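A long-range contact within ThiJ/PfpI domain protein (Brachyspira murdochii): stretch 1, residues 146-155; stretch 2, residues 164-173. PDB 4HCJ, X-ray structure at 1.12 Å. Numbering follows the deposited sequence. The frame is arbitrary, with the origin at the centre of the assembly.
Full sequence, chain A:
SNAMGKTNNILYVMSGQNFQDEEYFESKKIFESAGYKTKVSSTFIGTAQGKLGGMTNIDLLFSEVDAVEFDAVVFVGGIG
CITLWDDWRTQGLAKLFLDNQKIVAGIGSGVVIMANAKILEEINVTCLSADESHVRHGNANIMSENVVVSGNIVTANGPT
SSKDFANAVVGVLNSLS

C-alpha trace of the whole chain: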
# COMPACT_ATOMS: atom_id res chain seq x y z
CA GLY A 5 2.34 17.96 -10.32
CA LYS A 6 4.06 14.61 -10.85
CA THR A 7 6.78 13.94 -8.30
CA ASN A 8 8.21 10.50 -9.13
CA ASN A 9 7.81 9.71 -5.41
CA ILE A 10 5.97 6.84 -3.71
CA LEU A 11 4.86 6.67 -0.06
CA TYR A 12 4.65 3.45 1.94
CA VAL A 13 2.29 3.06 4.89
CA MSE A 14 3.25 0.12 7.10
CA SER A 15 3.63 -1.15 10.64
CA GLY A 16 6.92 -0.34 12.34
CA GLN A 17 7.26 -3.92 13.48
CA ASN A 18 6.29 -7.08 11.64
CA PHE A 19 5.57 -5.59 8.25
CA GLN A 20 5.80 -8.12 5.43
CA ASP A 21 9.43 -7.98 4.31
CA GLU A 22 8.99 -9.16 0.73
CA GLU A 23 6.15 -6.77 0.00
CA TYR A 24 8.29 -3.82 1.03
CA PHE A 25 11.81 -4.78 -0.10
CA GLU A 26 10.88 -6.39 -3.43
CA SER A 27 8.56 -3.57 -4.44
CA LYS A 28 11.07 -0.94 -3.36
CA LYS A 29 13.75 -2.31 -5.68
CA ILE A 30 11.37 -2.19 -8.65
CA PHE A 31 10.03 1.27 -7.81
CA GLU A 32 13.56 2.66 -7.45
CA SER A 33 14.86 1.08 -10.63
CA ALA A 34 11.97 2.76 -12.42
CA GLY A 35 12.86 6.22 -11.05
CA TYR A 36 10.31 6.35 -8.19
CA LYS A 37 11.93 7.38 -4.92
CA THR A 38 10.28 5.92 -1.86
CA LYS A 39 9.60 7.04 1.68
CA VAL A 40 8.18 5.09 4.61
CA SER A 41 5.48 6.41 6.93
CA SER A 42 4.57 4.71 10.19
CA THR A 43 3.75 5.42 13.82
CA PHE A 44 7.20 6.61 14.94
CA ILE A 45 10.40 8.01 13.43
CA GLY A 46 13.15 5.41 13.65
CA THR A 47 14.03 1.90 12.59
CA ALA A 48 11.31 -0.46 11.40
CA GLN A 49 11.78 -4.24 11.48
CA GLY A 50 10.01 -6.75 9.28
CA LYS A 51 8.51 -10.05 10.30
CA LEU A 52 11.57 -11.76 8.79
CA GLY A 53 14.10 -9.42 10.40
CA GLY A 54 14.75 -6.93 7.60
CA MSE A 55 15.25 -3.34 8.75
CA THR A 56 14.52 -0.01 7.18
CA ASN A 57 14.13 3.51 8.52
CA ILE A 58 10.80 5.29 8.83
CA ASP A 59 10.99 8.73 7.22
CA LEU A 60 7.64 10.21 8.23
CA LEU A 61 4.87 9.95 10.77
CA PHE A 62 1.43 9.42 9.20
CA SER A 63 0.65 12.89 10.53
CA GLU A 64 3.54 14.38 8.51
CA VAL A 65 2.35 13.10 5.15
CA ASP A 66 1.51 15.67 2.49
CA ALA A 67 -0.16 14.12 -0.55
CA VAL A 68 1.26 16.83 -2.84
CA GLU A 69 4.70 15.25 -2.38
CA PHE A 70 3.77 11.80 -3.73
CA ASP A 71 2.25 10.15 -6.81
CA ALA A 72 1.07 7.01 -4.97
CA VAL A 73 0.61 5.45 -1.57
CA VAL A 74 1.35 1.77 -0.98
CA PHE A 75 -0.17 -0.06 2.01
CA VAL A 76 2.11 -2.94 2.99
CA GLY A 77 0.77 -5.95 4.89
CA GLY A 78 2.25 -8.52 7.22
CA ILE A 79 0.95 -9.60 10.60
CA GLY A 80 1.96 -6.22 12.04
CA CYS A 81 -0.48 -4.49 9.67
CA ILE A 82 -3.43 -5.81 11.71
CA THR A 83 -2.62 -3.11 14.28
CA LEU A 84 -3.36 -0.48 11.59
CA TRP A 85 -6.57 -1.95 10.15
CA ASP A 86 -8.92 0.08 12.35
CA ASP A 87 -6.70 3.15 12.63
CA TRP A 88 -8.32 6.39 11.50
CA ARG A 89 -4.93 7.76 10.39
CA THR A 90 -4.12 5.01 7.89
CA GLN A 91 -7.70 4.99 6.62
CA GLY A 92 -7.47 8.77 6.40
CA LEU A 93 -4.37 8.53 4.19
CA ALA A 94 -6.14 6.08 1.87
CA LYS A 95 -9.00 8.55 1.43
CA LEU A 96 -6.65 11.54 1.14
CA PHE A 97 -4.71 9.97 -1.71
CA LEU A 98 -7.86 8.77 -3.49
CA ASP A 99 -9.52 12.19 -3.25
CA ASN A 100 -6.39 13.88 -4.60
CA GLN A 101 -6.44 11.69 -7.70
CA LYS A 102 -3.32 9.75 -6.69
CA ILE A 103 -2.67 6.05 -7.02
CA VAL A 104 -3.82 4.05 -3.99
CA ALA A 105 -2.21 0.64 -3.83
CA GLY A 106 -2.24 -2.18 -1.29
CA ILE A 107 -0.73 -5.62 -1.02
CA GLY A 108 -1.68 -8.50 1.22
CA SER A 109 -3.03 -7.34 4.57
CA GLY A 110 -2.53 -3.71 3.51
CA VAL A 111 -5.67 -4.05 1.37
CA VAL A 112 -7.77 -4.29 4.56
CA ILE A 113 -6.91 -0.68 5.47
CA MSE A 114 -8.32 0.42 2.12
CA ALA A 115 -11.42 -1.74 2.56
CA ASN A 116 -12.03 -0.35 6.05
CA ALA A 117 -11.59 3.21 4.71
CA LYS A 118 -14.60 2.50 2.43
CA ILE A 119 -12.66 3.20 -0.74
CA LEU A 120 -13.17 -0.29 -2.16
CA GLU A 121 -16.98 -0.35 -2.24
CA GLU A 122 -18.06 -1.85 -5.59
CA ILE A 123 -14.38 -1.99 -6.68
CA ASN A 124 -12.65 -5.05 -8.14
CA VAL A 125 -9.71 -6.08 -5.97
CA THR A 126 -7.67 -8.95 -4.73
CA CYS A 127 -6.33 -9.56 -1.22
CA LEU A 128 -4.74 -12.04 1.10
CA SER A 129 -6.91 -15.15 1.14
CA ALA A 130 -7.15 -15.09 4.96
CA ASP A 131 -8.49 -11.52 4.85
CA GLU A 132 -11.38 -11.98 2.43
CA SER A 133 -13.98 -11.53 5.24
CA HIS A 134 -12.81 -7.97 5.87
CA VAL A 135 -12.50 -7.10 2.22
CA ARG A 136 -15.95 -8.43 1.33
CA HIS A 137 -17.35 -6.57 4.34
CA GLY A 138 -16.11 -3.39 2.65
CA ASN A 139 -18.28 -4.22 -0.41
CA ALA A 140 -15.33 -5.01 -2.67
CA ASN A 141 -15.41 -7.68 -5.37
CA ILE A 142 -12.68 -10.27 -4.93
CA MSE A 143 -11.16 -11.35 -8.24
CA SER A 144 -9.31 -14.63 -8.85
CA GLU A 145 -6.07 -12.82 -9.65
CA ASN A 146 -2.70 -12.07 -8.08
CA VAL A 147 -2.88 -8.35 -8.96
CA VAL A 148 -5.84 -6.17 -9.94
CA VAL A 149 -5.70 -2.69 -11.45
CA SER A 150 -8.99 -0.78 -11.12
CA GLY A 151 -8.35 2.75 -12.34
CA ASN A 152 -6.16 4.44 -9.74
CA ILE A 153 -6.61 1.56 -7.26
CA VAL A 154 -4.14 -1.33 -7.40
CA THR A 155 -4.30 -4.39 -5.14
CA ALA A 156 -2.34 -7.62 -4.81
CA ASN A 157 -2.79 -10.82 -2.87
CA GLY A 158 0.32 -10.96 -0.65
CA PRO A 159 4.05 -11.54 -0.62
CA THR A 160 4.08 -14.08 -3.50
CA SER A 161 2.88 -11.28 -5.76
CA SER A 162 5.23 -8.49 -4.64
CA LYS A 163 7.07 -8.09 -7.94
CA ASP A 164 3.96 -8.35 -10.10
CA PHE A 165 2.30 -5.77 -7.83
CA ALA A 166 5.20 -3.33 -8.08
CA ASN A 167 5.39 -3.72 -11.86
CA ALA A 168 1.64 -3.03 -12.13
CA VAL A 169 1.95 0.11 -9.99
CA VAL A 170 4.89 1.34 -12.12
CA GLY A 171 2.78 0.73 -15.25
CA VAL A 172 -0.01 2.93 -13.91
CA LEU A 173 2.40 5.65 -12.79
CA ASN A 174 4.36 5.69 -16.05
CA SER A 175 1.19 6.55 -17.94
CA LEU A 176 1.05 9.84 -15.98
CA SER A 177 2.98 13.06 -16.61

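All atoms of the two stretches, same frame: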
# COMPACT_ATOMS: atom_id res chain seq x y z
N ASN A 146 -3.78 -12.47 -8.96
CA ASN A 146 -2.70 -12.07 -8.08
C ASN A 146 -2.60 -10.56 -7.90
O ASN A 146 -2.19 -10.09 -6.83
CB ASN A 146 -1.37 -12.61 -8.61
CG ASN A 146 -1.29 -14.12 -8.47
OD1 ASN A 146 -1.45 -14.66 -7.39
ND2 ASN A 146 -1.15 -14.82 -9.59
N VAL A 147 -2.93 -9.81 -8.95
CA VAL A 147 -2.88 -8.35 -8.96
C VAL A 147 -4.08 -7.85 -9.73
O VAL A 147 -4.47 -8.45 -10.76
CB VAL A 147 -1.59 -7.82 -9.67
CG1 VAL A 147 -1.54 -6.30 -9.65
CG2 VAL A 147 -0.34 -8.40 -9.04
N VAL A 148 -4.70 -6.77 -9.26
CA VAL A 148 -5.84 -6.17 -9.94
C VAL A 148 -5.66 -4.66 -10.01
O VAL A 148 -5.48 -4.00 -8.99
CB VAL A 148 -7.19 -6.46 -9.23
CG1 VAL A 148 -8.36 -5.79 -9.95
CG2 VAL A 148 -7.42 -7.96 -9.09
N VAL A 149 -5.72 -4.13 -11.23
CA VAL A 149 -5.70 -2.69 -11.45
C VAL A 149 -7.12 -2.23 -11.77
O VAL A 149 -7.72 -2.70 -12.75
CB VAL A 149 -4.77 -2.31 -12.63
CG1 VAL A 149 -4.87 -0.82 -12.95
CG2 VAL A 149 -3.33 -2.72 -12.32
N SER A 150 -7.65 -1.33 -10.95
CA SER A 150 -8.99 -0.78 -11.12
C SER A 150 -8.89 0.74 -11.11
O SER A 150 -9.01 1.38 -10.06
CB SER A 150 -9.92 -1.29 -10.01
OG SER A 150 -10.06 -2.69 -10.15
N GLY A 151 -8.60 1.32 -12.27
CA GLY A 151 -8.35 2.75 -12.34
C GLY A 151 -7.11 3.12 -11.55
O GLY A 151 -6.03 2.61 -11.82
N ASN A 152 -7.27 4.01 -10.58
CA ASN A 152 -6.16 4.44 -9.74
C ASN A 152 -5.93 3.54 -8.53
O ASN A 152 -5.04 3.81 -7.74
CB ASN A 152 -6.40 5.87 -9.24
CG ASN A 152 -6.27 6.90 -10.32
OD1 ASN A 152 -5.90 6.60 -11.44
ND2 ASN A 152 -6.59 8.13 -9.98
N ILE A 153 -6.74 2.50 -8.37
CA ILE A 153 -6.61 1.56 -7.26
C ILE A 153 -5.90 0.31 -7.76
O ILE A 153 -6.29 -0.27 -8.78
CB ILE A 153 -8.01 1.24 -6.66
CG1 ILE A 153 -8.60 2.49 -6.02
CG2 ILE A 153 -7.93 0.07 -5.68
CD1 ILE A 153 -10.05 2.36 -5.61
N VAL A 154 -4.87 -0.12 -7.04
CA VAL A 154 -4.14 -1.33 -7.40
C VAL A 154 -4.02 -2.20 -6.16
O VAL A 154 -3.63 -1.72 -5.10
CB VAL A 154 -2.71 -1.03 -7.94
CG1 VAL A 154 -2.03 -2.32 -8.36
CG2 VAL A 154 -2.78 -0.04 -9.10
N THR A 155 -4.39 -3.48 -6.27
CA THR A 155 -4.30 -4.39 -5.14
C THR A 155 -3.58 -5.67 -5.56
O THR A 155 -3.55 -6.04 -6.75
CB THR A 155 -5.68 -4.71 -4.53
OG1 THR A 155 -6.53 -5.27 -5.54
CG2 THR A 155 -6.33 -3.47 -3.91
N ASP A 164 5.05 -8.64 -9.17
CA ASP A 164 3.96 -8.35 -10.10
C ASP A 164 3.18 -7.09 -9.69
O ASP A 164 2.79 -6.27 -10.54
CB ASP A 164 2.99 -9.54 -10.18
CG ASP A 164 3.58 -10.75 -10.88
OD1 ASP A 164 4.56 -10.60 -11.63
OD2 ASP A 164 3.01 -11.85 -10.72
N PHE A 165 2.96 -6.94 -8.39
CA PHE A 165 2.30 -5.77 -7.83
C PHE A 165 3.09 -4.51 -8.17
O PHE A 165 2.54 -3.54 -8.68
CB PHE A 165 2.19 -5.95 -6.32
CG PHE A 165 1.75 -4.74 -5.56
CD1 PHE A 165 0.46 -4.24 -5.68
CD2 PHE A 165 2.63 -4.11 -4.68
CE1 PHE A 165 0.04 -3.16 -4.92
CE2 PHE A 165 2.22 -3.02 -3.91
CZ PHE A 165 0.92 -2.55 -4.04
N ALA A 166 4.37 -4.51 -7.84
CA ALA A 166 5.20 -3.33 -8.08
C ALA A 166 5.23 -2.98 -9.57
O ALA A 166 5.12 -1.80 -9.95
CB ALA A 166 6.60 -3.55 -7.53
N ASN A 167 5.39 -3.99 -10.43
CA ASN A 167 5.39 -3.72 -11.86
C ASN A 167 4.06 -3.11 -12.32
O ASN A 167 4.05 -2.22 -13.19
CB ASN A 167 5.68 -5.00 -12.65
CG ASN A 167 7.14 -5.44 -12.55
OD1 ASN A 167 8.04 -4.62 -12.45
ND2 ASN A 167 7.37 -6.75 -12.61
N ALA A 168 2.95 -3.58 -11.77
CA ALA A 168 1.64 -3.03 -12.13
C ALA A 168 1.50 -1.57 -11.69
O ALA A 168 1.00 -0.73 -12.43
CB ALA A 168 0.51 -3.87 -11.56
N VAL A 169 1.97 -1.26 -10.48
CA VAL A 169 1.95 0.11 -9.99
C VAL A 169 2.82 1.02 -10.87
O VAL A 169 2.39 2.12 -11.25
CB VAL A 169 2.38 0.18 -8.51
CG1 VAL A 169 2.57 1.62 -8.05
CG2 VAL A 169 1.33 -0.52 -7.64
N VAL A 170 4.03 0.57 -11.22
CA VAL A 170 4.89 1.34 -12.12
C VAL A 170 4.18 1.58 -13.46
O VAL A 170 4.26 2.68 -14.01
CB VAL A 170 6.25 0.64 -12.31
CG1 VAL A 170 7.02 1.27 -13.48
CG2 VAL A 170 7.07 0.70 -11.02
N GLY A 171 3.50 0.56 -14.00
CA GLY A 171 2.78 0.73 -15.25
C GLY A 171 1.73 1.83 -15.17
O GLY A 171 1.61 2.65 -16.08
N VAL A 172 0.98 1.87 -14.08
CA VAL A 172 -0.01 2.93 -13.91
C VAL A 172 0.67 4.30 -13.80
O VAL A 172 0.29 5.25 -14.46
CB VAL A 172 -0.92 2.66 -12.70
CG1 VAL A 172 -1.86 3.81 -12.48
CG2 VAL A 172 -1.70 1.34 -12.87
N LEU A 173 1.71 4.38 -12.98
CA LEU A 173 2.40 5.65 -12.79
C LEU A 173 3.07 6.16 -14.07
O LEU A 173 3.07 7.36 -14.34
CB LEU A 173 3.45 5.50 -11.70
CG LEU A 173 2.85 5.35 -10.30
CD1 LEU A 173 3.95 5.01 -9.33
CD2 LEU A 173 2.11 6.62 -9.88

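A helix laid against a β-hairpin can be held by apolar side-chain packing, and this contact from a ThiJ/PfpI domain protein is a compact example. No hydrogen bond crosses between the stretches; 394 Å² of surface is buried, mostly by apolar residues. The hairpin pairs its own strands, with Val148 N to Thr155 O at 2.9 Å, and reverses through a type II' turn in which Gly151 takes a positive phi that favours glycine. The helix likewise pairs its amides internally, so the joint is made chiefly by side chains.

Alternation along each strand decides which residues face the helix: Val147, Val149 and Val154 point toward it, Val148 and Ile153 away. All three inward valines have chi1 in the t well. This rotamer, shared by Val169 (171°) and Val172 (176°), leaves the CB hydrogen, not a methyl, in the crowded position between backbone N and C, which suits strand and helix alike. Val147 CG1 lies 3.7 Å from Ala168 CB, while its CG2 lies 3.7 Å from Asp164 CB, spanning one helical turn. Val149 repeats the pattern a turn later, with CG2 4.1 Å from Ala168 CB and CG1 3.8 Å from Val172 CG2. Val154 places CG1 3.9 Å from Val169 CG2 and CG2 4.2 Å from Val172 CG2.

On the helix, Asp164, Ala168 and Val172 recur every four residues and point toward the hairpin. Ala168, a single methyl, touches all three valines; its small size suits this crowded centre. Phe165 leaves the backbone sideways, but chi1 of 170° (t) swings the ring nearer the hairpin, and chi2 of 68° sets its plane so that its edge meets Val154 O, 3.9 Å from Phe165 CE1. Each inward valine's two methyls thus lie nearest to different helix residues.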